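Local coordinates for endosialidase (Enterobacteria phage phi92, PDB 4HIZ) that cleaves polysialic acid from within the chain, hydrolysing both alpha-2,8 and alpha-2,9 linkages as a phage endosialidase, at the interface of chains A and B. Residues are numbered along the deposited sequence; one frame, centred on the assembly and turned at random. Chains: chain A/B, Endosialidase.

Contact 1: the interface of chains A and B. Residues chain A 670-673; chain B 656, 661-663.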
loop_
_atom_site.group_PDB
_atom_site.type_symbol
_atom_site.label_atom_id
_atom_site.label_comp_id
_atom_site.label_asym_id
_atom_site.label_seq_id
_atom_site.Cartn_x
_atom_site.Cartn_y
_atom_site.Cartn_z
ATOM N N ARG A 670 33.758 -9.729 -50.449
ATOM C CA ARG A 670 35.177 -9.384 -50.507
ATOM C C ARG A 670 35.402 -7.993 -49.934
ATOM O O ARG A 670 34.685 -7.053 -50.265
ATOM C CB ARG A 670 35.685 -9.423 -51.956
ATOM C CG ARG A 670 35.749 -10.822 -52.543
ATOM C CD ARG A 670 35.820 -10.749 -54.055
ATOM N NE ARG A 670 34.574 -10.264 -54.648
ATOM C CZ ARG A 670 34.337 -10.318 -55.947
ATOM N NH1 ARG A 670 35.256 -10.832 -56.762
ATOM N NH2 ARG A 670 33.192 -9.873 -56.430
ATOM N N TRP A 671 36.413 -7.852 -49.086
ATOM C CA TRP A 671 36.838 -6.507 -48.649
ATOM C C TRP A 671 37.307 -5.750 -49.883
ATOM O O TRP A 671 37.822 -6.354 -50.832
ATOM C CB TRP A 671 38.007 -6.604 -47.667
ATOM C CG TRP A 671 37.687 -7.433 -46.468
ATOM C CD1 TRP A 671 37.985 -8.774 -46.275
ATOM C CD2 TRP A 671 36.955 -7.016 -45.306
ATOM N NE1 TRP A 671 37.489 -9.188 -45.056
ATOM C CE2 TRP A 671 36.872 -8.135 -44.435
ATOM C CE3 TRP A 671 36.399 -5.804 -44.898
ATOM C CZ2 TRP A 671 36.228 -8.080 -43.201
ATOM C CZ3 TRP A 671 35.752 -5.745 -43.659
ATOM C CH2 TRP A 671 35.694 -6.877 -42.814
ATOM N N SER A 672 37.143 -4.436 -49.898
ATOM C CA SER A 672 37.624 -3.693 -51.074
ATOM C C SER A 672 39.146 -3.747 -51.173
ATOM O O SER A 672 39.704 -3.879 -52.270
ATOM C CB SER A 672 37.153 -2.232 -51.050
ATOM O OG SER A 672 37.557 -1.616 -49.830
ATOM N N GLU A 673 39.818 -3.671 -50.020
ATOM C CA GLU A 673 41.260 -3.548 -49.998
ATOM C C GLU A 673 41.684 -3.782 -48.558
ATOM O O GLU A 673 40.931 -3.464 -47.631
ATOM C CB GLU A 673 41.671 -2.132 -50.465
ATOM C CG GLU A 673 43.181 -1.942 -50.646
ATOM C CD GLU A 673 43.499 -0.734 -51.506
ATOM O OE1 GLU A 673 42.578 0.074 -51.767
ATOM O OE2 GLU A 673 44.658 -0.581 -51.928
ATOM N N PRO B 656 32.713 -8.278 -44.723
ATOM C CA PRO B 656 31.948 -7.053 -44.985
ATOM C C PRO B 656 30.529 -7.425 -45.416
ATOM O O PRO B 656 30.315 -8.449 -46.065
ATOM C CB PRO B 656 32.711 -6.411 -46.140
ATOM C CG PRO B 656 33.315 -7.535 -46.884
ATOM C CD PRO B 656 33.611 -8.627 -45.843
ATOM N N GLN B 661 33.281 -3.206 -51.313
ATOM C CA GLN B 661 33.072 -1.803 -50.956
ATOM C C GLN B 661 33.732 -1.349 -49.658
ATOM O O GLN B 661 33.925 -0.151 -49.469
ATOM C CB GLN B 661 31.566 -1.457 -50.863
ATOM C CG GLN B 661 30.788 -1.705 -52.136
ATOM C CD GLN B 661 29.284 -1.528 -51.952
ATOM O OE1 GLN B 661 28.846 -0.852 -51.036
ATOM N NE2 GLN B 661 28.493 -2.180 -52.811
ATOM N N VAL B 662 34.030 -2.278 -48.759
ATOM C CA VAL B 662 34.382 -1.952 -47.382
ATOM C C VAL B 662 35.857 -2.260 -47.159
ATOM O O VAL B 662 36.327 -3.358 -47.450
ATOM C CB VAL B 662 33.560 -2.845 -46.388
ATOM C CG1 VAL B 662 33.946 -2.554 -44.954
ATOM C CG2 VAL B 662 32.018 -2.698 -46.639
ATOM N N SER B 663 36.590 -1.316 -46.599
ATOM C CA SER B 663 38.016 -1.559 -46.437
ATOM C C SER B 663 38.329 -2.258 -45.115
ATOM O O SER B 663 37.623 -2.097 -44.120
ATOM C CB SER B 663 38.835 -0.280 -46.606
ATOM O OG SER B 663 38.830 0.442 -45.435
HETATM O O HOH W 1 33.266 -5.034 -49.032
#
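A:Trp671 lays its indole against the pyrrolidine ring of B:Pro656 near the C-terminal end of the stalk of this trimeric endosialidase. The proline reaches one face of the indole with CD, which stands over the centre of the double ring in a CH-pi contact, 3.6 Å from CE2. Its CB follows the same face toward the benzo side, while CG turns back to the main chain and lies 3.7 Å from the carbonyl O of A:Arg670. With chi2 at 96°, the indole plane is turned about square to the plane through CA, CB and CG, which helps bring this face to the proline. At the rim, in the ring plane, the carbonyl O of B:Val662 comes to 3.5 Å from CE3, and the CG1 methyl of the same valine touches CZ3 at 3.9 Å. That carbonyl also accepts a hydrogen bond from the backbone N of A:Ser672, at 2.8 Å and 162° at the hydrogen; the donor approaches from well above the carbonyl plane. The hydroxyl OG of A:Ser672, held between its own N and carbonyl carbon (chi1 55°), lies 3.2 Å from B:Val662 O. It is as near the carbonyl carbon, so any bond there is probably weak. A water bridges the backbones, 2.8 Å from the carbonyl O of A:Arg670, and is also bonded to the consecutive amides N of B:Gln661 and N of B:Val662, tying this loop of chain B to chain A beside the ring pair.

Contact 2: the interface of chains A and B. Residues chain A 129, 131; chain B 547-549, 555, 557, 578.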
loop_
_atom_site.group_PDB
_atom_site.type_symbol
_atom_site.label_atom_id
_atom_site.label_comp_id
_atom_site.label_asym_id
_atom_site.label_seq_id
_atom_site.Cartn_x
_atom_site.Cartn_y
_atom_site.Cartn_z
ATOM N N PRO A 129 6.997 -4.952 8.737
ATOM C CA PRO A 129 7.946 -5.840 9.414
ATOM C C PRO A 129 9.397 -5.492 9.091
ATOM O O PRO A 129 9.726 -5.135 7.949
ATOM C CB PRO A 129 7.646 -7.232 8.808
ATOM C CG PRO A 129 6.258 -7.137 8.289
ATOM C CD PRO A 129 6.116 -5.676 7.809
ATOM N N TRP A 131 13.115 -7.333 9.386
ATOM C CA TRP A 131 13.843 -8.575 9.660
ATOM C C TRP A 131 15.024 -8.261 10.565
ATOM O O TRP A 131 15.838 -7.364 10.277
ATOM C CB TRP A 131 14.332 -9.206 8.363
ATOM C CG TRP A 131 13.195 -9.696 7.471
ATOM C CD1 TRP A 131 11.920 -10.044 7.855
ATOM C CD2 TRP A 131 13.249 -9.858 6.050
ATOM N NE1 TRP A 131 11.170 -10.423 6.731
ATOM C CE2 TRP A 131 11.980 -10.338 5.623
ATOM C CE3 TRP A 131 14.264 -9.668 5.096
ATOM C CZ2 TRP A 131 11.688 -10.580 4.280
ATOM C CZ3 TRP A 131 13.973 -9.938 3.740
ATOM C CH2 TRP A 131 12.694 -10.373 3.356
ATOM N N SER B 547 9.224 -5.874 3.385
ATOM C CA SER B 547 9.816 -5.996 4.709
ATOM C C SER B 547 11.090 -5.187 4.667
ATOM O O SER B 547 11.762 -5.125 3.626
ATOM C CB SER B 547 10.190 -7.461 4.956
ATOM O OG SER B 547 9.037 -8.278 4.920
ATOM N N MET B 548 11.448 -4.582 5.800
ATOM C CA MET B 548 12.731 -3.905 5.892
ATOM C C MET B 548 13.823 -4.947 6.177
ATOM O O MET B 548 13.746 -5.694 7.164
ATOM C CB MET B 548 12.669 -2.831 6.969
ATOM C CG MET B 548 13.978 -2.090 7.119
ATOM S SD MET B 548 14.339 -1.033 5.674
ATOM C CE MET B 548 13.246 0.379 5.978
ATOM N N GLY B 549 14.776 -5.069 5.266
ATOM C CA GLY B 549 15.815 -6.096 5.421
ATOM C C GLY B 549 16.850 -5.762 6.491
ATOM O O GLY B 549 16.953 -4.608 6.962
ATOM N N HIS B 555 12.528 -4.843 0.925
ATOM C CA HIS B 555 12.484 -6.010 0.031
ATOM C C HIS B 555 11.066 -6.354 -0.304
ATOM O O HIS B 555 10.228 -6.457 0.600
ATOM C CB HIS B 555 13.143 -7.241 0.710
ATOM C CG HIS B 555 14.632 -7.136 0.757
ATOM N ND1 HIS B 555 15.453 -7.867 -0.077
ATOM C CD2 HIS B 555 15.443 -6.304 1.455
ATOM C CE1 HIS B 555 16.717 -7.543 0.161
ATOM N NE2 HIS B 555 16.738 -6.590 1.078
ATOM N N SER B 557 8.487 -9.086 -1.660
ATOM C CA SER B 557 8.501 -10.563 -1.590
ATOM C C SER B 557 7.429 -11.202 -2.456
ATOM O O SER B 557 6.754 -12.149 -2.030
ATOM C CB SER B 557 8.329 -11.002 -0.122
ATOM O OG SER B 557 9.473 -10.579 0.639
ATOM N N HIS B 578 15.105 -15.177 -1.916
ATOM C CA HIS B 578 14.752 -15.035 -0.484
ATOM C C HIS B 578 15.660 -15.841 0.446
ATOM O O HIS B 578 16.142 -15.322 1.454
ATOM C CB HIS B 578 13.287 -15.483 -0.259
ATOM C CG HIS B 578 12.818 -15.349 1.167
ATOM N ND1 HIS B 578 12.254 -14.190 1.664
ATOM C CD2 HIS B 578 12.790 -16.247 2.182
ATOM C CE1 HIS B 578 11.912 -14.374 2.929
ATOM N NE2 HIS B 578 12.219 -15.626 3.265
HETATM O O HOH W 2 8.355 -10.631 6.194
#
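A:Trp131 extends its indole over B:Ser547 while its backbone pairs with the neighbouring B:Met548. The amide N of A:Trp131 donates to the carbonyl O of B:Met548 at 2.8 Å, and the amide N of B:Met548 donates to the carbonyl O of A:Pro129, also at 2.8 Å. Both bonds are fairly straight (163° at each hydrogen), so one residue of chain B is gripped through both its amide and its carbonyl. From this base, CB of A:Trp131 passes 3.8 Å from B:Met548 O. With CG anti to the carbonyl carbon (chi1 -66°), the ring then runs out along B:Ser547. NE1 shares a water with the serine hydroxyl: the water is 2.9 Å from NE1 of A:Trp131 and 2.8 Å from OG of B:Ser547. Next along the ring, CE2 receives the CB methylene of B:Ser547 at 3.5 Å, a CH-pi contact on one face, displaced toward the rim. On the benzo side, CE3 meets the CA of B:Gly549 at 3.9 Å. Farther out, CZ3 and CH2 brush CB of B:His555, whose side chain crosses the indole at about a right angle. On the same outer rim, CZ2 lies 4.0 Å from the imidazole CE1 of B:His578, with CH2 also near it. The tryptophan belongs to the short strand 130-131 of the catalytic propeller of chain A, and it rests on strands 546-548 and 554-556 of chain B, near what is probably the start of the stalk.

Contact 3: the interface of chains A and B. Residues chain A 663-666, 671; chain B 654-656, 664.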
loop_
_atom_site.group_PDB
_atom_site.type_symbol
_atom_site.label_atom_id
_atom_site.label_comp_id
_atom_site.label_asym_id
_atom_site.label_seq_id
_atom_site.Cartn_x
_atom_site.Cartn_y
_atom_site.Cartn_z
ATOM N N SER A 663 37.141 -17.859 -42.353
ATOM C CA SER A 663 37.630 -16.977 -43.407
ATOM C C SER A 663 37.472 -15.512 -43.048
ATOM O O SER A 663 36.611 -15.143 -42.235
ATOM C CB SER A 663 36.966 -17.267 -44.756
ATOM O OG SER A 663 35.615 -16.888 -44.730
ATOM N N LEU A 664 38.325 -14.687 -43.653
ATOM C CA LEU A 664 38.290 -13.226 -43.494
ATOM C C LEU A 664 37.773 -12.691 -44.823
ATOM O O LEU A 664 38.479 -12.707 -45.839
ATOM C CB LEU A 664 39.709 -12.752 -43.233
ATOM C CG LEU A 664 39.882 -11.267 -42.937
ATOM C CD1 LEU A 664 38.905 -10.860 -41.815
ATOM C CD2 LEU A 664 41.354 -11.044 -42.526
ATOM N N GLY A 665 36.531 -12.241 -44.826
ATOM C CA GLY A 665 35.812 -12.063 -46.089
ATOM C C GLY A 665 35.321 -13.416 -46.607
ATOM O O GLY A 665 35.558 -14.495 -45.990
ATOM N N GLY A 666 34.670 -13.363 -47.763
ATOM C CA GLY A 666 34.190 -14.554 -48.441
ATOM C C GLY A 666 34.066 -14.294 -49.941
ATOM O O GLY A 666 34.209 -13.166 -50.388
ATOM N N TRP A 671 36.413 -7.852 -49.086
ATOM C CA TRP A 671 36.838 -6.507 -48.649
ATOM C C TRP A 671 37.307 -5.750 -49.883
ATOM O O TRP A 671 37.822 -6.354 -50.832
ATOM C CB TRP A 671 38.007 -6.604 -47.667
ATOM C CG TRP A 671 37.687 -7.433 -46.468
ATOM C CD1 TRP A 671 37.985 -8.774 -46.275
ATOM C CD2 TRP A 671 36.955 -7.016 -45.306
ATOM N NE1 TRP A 671 37.489 -9.188 -45.056
ATOM C CE2 TRP A 671 36.872 -8.135 -44.435
ATOM C CE3 TRP A 671 36.399 -5.804 -44.898
ATOM C CZ2 TRP A 671 36.228 -8.080 -43.201
ATOM C CZ3 TRP A 671 35.752 -5.745 -43.659
ATOM C CH2 TRP A 671 35.694 -6.877 -42.814
ATOM N N PHE B 654 34.220 -13.799 -40.803
ATOM C CA PHE B 654 34.056 -12.375 -40.529
ATOM C C PHE B 654 34.221 -11.633 -41.854
ATOM O O PHE B 654 35.285 -11.724 -42.511
ATOM C CB PHE B 654 35.114 -11.923 -39.513
ATOM C CG PHE B 654 34.998 -10.485 -39.129
ATOM C CD1 PHE B 654 34.025 -10.083 -38.236
ATOM C CD2 PHE B 654 35.832 -9.538 -39.694
ATOM C CE1 PHE B 654 33.901 -8.745 -37.871
ATOM C CE2 PHE B 654 35.720 -8.206 -39.320
ATOM C CZ PHE B 654 34.740 -7.813 -38.431
ATOM N N MET B 655 33.171 -10.908 -42.237
ATOM C CA MET B 655 33.015 -10.424 -43.610
ATOM C C MET B 655 32.441 -9.007 -43.636
ATOM O O MET B 655 31.741 -8.595 -42.710
ATOM C CB MET B 655 32.030 -11.338 -44.350
ATOM C CG MET B 655 32.523 -12.765 -44.500
ATOM S SD MET B 655 31.125 -13.823 -44.964
ATOM C CE MET B 655 30.400 -14.011 -43.299
ATOM N N PRO B 656 32.713 -8.278 -44.723
ATOM C CA PRO B 656 31.948 -7.053 -44.985
ATOM C C PRO B 656 30.529 -7.425 -45.416
ATOM O O PRO B 656 30.315 -8.449 -46.065
ATOM C CB PRO B 656 32.711 -6.411 -46.140
ATOM C CG PRO B 656 33.315 -7.535 -46.884
ATOM C CD PRO B 656 33.611 -8.627 -45.843
ATOM N N LEU B 664 39.403 -3.024 -45.134
ATOM C CA LEU B 664 39.869 -3.765 -43.962
ATOM C C LEU B 664 41.181 -3.091 -43.572
ATOM O O LEU B 664 42.180 -3.213 -44.298
ATOM C CB LEU B 664 40.063 -5.236 -44.346
ATOM C CG LEU B 664 40.530 -6.150 -43.230
ATOM C CD1 LEU B 664 39.569 -5.978 -42.044
ATOM C CD2 LEU B 664 40.534 -7.590 -43.774
#
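A:Leu664 and B:Phe654 form a parallel beta bridge between the chains. Its two hydrogen bonds run through the backbone of B:Phe654: the amide N donates to the carbonyl O of A:Ser663 at 3.1 Å, and the carbonyl O accepts from the amide N of A:Gly665 at 2.7 Å, almost straight at the hydrogen (177°). Within chain A, the hydroxyl OG of A:Ser663 donates to the carbonyl O of A:Gly665 at 2.7 Å and probably helps steady this loop. The aromatic contacts centre on A:Trp671. B:Leu664 lies across the indole face opposite B:Pro656, its CD2 methyl 3.7 Å from NE1, so the ring is clamped between two residues of chain B. B:Phe654 crosses the indole at about a right angle, with CE2 3.7 Å from CH2 of A:Trp671 along the outer benzo rim. Other apolar contacts complete the patch. The two Leu664 side chains reach toward each other tip to tip, CD2 to CD2 at 3.8 Å; in B:Leu664, CG anti to the backbone N (chi1 -179°) sends the branch across the indole to the other leucine. CD1 of A:Leu664 touches the edge of the B:Phe654 ring in its plane, 4.0 Å from CD2. CG of B:Met655 lies 3.7 Å from CA of A:Gly665; the glycine, having no side chain, probably lets the methionine come this near. The site joins strand 654-656 of chain B to the loop following the equivalent strand of chain A, far down the stalk.

Contact 1 and contact 3 are adjoining parts of one junction, their C-alpha centres about 7 Å apart, sharing A:Trp671 and B:Pro656. Strand 654-656 of chain B and the loop after it thus meet chain A around a common indole. Contact 2 lies about 58 Å from contact 1 and about 54 Å from contact 3, toward the catalytic end of the stalk, where the propeller of chain A meets chain B. Chains A and B are therefore joined both beside the catalytic domains and near their C-termini; repeated among the three copies, such junctions would help hold the trimer together along its length.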